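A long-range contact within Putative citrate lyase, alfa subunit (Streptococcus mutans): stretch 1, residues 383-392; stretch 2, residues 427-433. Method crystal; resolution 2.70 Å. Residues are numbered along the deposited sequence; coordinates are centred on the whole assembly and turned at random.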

# COMPACT_ATOMS: atom_id res chain seq x y z
N VAL A 383 34.32 2.10 2.43
CA VAL A 383 34.13 0.81 1.77
C VAL A 383 33.75 0.96 0.30
O VAL A 383 32.94 1.82 -0.06
CB VAL A 383 33.03 -0.00 2.49
CG1 VAL A 383 32.92 -1.37 1.86
CG2 VAL A 383 33.34 -0.12 3.97
N ASN A 384 34.35 0.12 -0.54
CA ASN A 384 34.09 0.10 -1.98
C ASN A 384 33.48 -1.23 -2.40
O ASN A 384 34.05 -2.29 -2.15
CB ASN A 384 35.39 0.34 -2.77
CG ASN A 384 35.23 0.08 -4.28
OD1 ASN A 384 34.23 0.45 -4.91
ND2 ASN A 384 36.23 -0.55 -4.87
N VAL A 385 32.32 -1.16 -3.02
CA VAL A 385 31.63 -2.35 -3.50
C VAL A 385 31.22 -2.16 -4.97
O VAL A 385 30.46 -2.95 -5.52
CB VAL A 385 30.37 -2.65 -2.66
CG1 VAL A 385 30.76 -3.14 -1.28
CG2 VAL A 385 29.51 -1.40 -2.55
N MSE A 386 31.75 -1.11 -5.60
CA MSE A 386 31.46 -0.80 -7.00
C MSE A 386 32.52 -1.26 -8.00
O MSE A 386 32.24 -2.07 -8.88
CB MSE A 386 31.24 0.71 -7.20
CG MSE A 386 29.80 1.17 -7.17
SE MSE A 386 28.72 0.36 -8.54
CE MSE A 386 29.76 0.94 -10.09
N THR A 387 33.74 -0.76 -7.86
CA THR A 387 34.81 -1.11 -8.78
C THR A 387 35.82 -2.12 -8.25
O THR A 387 36.08 -2.17 -7.06
CB THR A 387 35.55 0.14 -9.21
OG1 THR A 387 36.01 0.82 -8.04
CG2 THR A 387 34.63 1.06 -9.97
N GLY A 388 36.38 -2.91 -9.15
CA GLY A 388 37.36 -3.89 -8.76
C GLY A 388 38.79 -3.39 -8.86
O GLY A 388 39.03 -2.20 -9.08
N SER A 389 39.75 -4.30 -8.70
CA SER A 389 41.16 -3.96 -8.77
C SER A 389 41.52 -3.26 -10.07
O SER A 389 42.23 -2.27 -10.07
CB SER A 389 42.00 -5.23 -8.60
OG SER A 389 41.46 -6.27 -9.39
N ASP A 390 41.01 -3.79 -11.18
CA ASP A 390 41.27 -3.19 -12.48
C ASP A 390 40.49 -1.89 -12.69
O ASP A 390 40.50 -1.32 -13.78
CB ASP A 390 40.92 -4.19 -13.60
CG ASP A 390 39.47 -4.61 -13.56
OD1 ASP A 390 39.03 -5.35 -14.47
OD2 ASP A 390 38.76 -4.21 -12.61
N GLY A 391 39.80 -1.43 -11.65
CA GLY A 391 39.06 -0.18 -11.74
C GLY A 391 37.79 -0.25 -12.58
O GLY A 391 37.07 0.73 -12.72
N VAL A 392 37.52 -1.42 -13.12
CA VAL A 392 36.34 -1.64 -13.95
C VAL A 392 35.09 -1.83 -13.10
O VAL A 392 35.07 -2.65 -12.18
CB VAL A 392 36.52 -2.89 -14.80
CG1 VAL A 392 35.28 -3.12 -15.64
CG2 VAL A 392 37.75 -2.76 -15.65
N LYS A 427 43.62 3.91 0.08
CA LYS A 427 42.56 4.70 -0.51
C LYS A 427 41.80 3.84 -1.51
O LYS A 427 42.41 3.23 -2.38
CB LYS A 427 43.18 5.91 -1.21
CG LYS A 427 42.24 7.05 -1.51
CD LYS A 427 43.03 8.21 -2.11
CE LYS A 427 42.24 9.51 -2.08
NZ LYS A 427 43.12 10.68 -2.34
N VAL A 428 40.48 3.79 -1.39
CA VAL A 428 39.68 2.98 -2.30
C VAL A 428 39.46 3.71 -3.62
O VAL A 428 39.34 4.94 -3.65
CB VAL A 428 38.31 2.64 -1.69
CG1 VAL A 428 38.49 1.90 -0.38
CG2 VAL A 428 37.52 3.91 -1.47
N ASN A 429 39.41 2.95 -4.71
CA ASN A 429 39.17 3.52 -6.04
C ASN A 429 37.82 4.23 -6.07
O ASN A 429 37.72 5.37 -6.53
CB ASN A 429 39.21 2.43 -7.11
CG ASN A 429 40.63 1.95 -7.41
OD1 ASN A 429 40.85 0.77 -7.74
ND2 ASN A 429 41.60 2.88 -7.29
N THR A 430 36.77 3.56 -5.59
CA THR A 430 35.43 4.14 -5.55
C THR A 430 34.85 4.06 -4.14
O THR A 430 35.01 3.05 -3.47
CB THR A 430 34.45 3.41 -6.50
OG1 THR A 430 35.08 3.19 -7.76
CG2 THR A 430 33.20 4.24 -6.70
N VAL A 431 34.18 5.11 -3.69
CA VAL A 431 33.59 5.10 -2.36
C VAL A 431 32.07 4.96 -2.40
O VAL A 431 31.39 5.81 -2.98
CB VAL A 431 33.90 6.39 -1.59
CG1 VAL A 431 33.20 6.36 -0.23
CG2 VAL A 431 35.38 6.56 -1.42
N ILE A 432 31.54 3.90 -1.79
CA ILE A 432 30.10 3.72 -1.75
C ILE A 432 29.59 3.96 -0.33
O ILE A 432 28.56 4.60 -0.15
CB ILE A 432 29.67 2.31 -2.24
CG1 ILE A 432 29.70 2.25 -3.77
CG2 ILE A 432 28.23 2.02 -1.82
CD1 ILE A 432 31.03 2.60 -4.36
N THR A 433 30.32 3.46 0.66
CA THR A 433 29.93 3.64 2.05
C THR A 433 31.04 4.32 2.85
O THR A 433 32.15 3.80 2.98
CB THR A 433 29.61 2.30 2.74
OG1 THR A 433 28.57 1.63 2.01
CG2 THR A 433 29.17 2.52 4.18

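What joins the two backbones? Val383 forms a single antiparallel bridge with Thr433. Its amide is satisfied by a nearly straight hydrogen bond, Val383 N to Thr433 O at 2.8 Å. Its carbonyl accepts twice, from Ile432 N at 3.0 Å to Val383 O and from Thr433 N at 3.2 Å to the same Val383 O, so one residue occupies three backbone groups of the other stretch.

How is Asn384 satisfied, if not across the contact? Its side chain curls back over its own loop. Asn384 OD1 accepts from Met386 N at 3.0 Å and Thr387 N at 3.2 Å, while Asn384 ND2 donates to Thr387 O at 2.7 Å and has a further partner elsewhere in the structure. Asn384 OD1 also lies 3.1 Å from Thr430 O, but two acceptors cannot bond to each other.

Do any side chains hydrogen-bond across the gap? Thr387 and Thr430 both point toward the opposing stretch, and their hydroxyls meet with OG1 to OG1 at 2.6 Å; either could be the donor.

What fills the space beside these polar links? Ile432 supplies apolar packing: its CG2 lies 3.7 Å from Val385 CG2, and its CD1 reaches within 3.4 Å of CG of Met386, a selenomethionine.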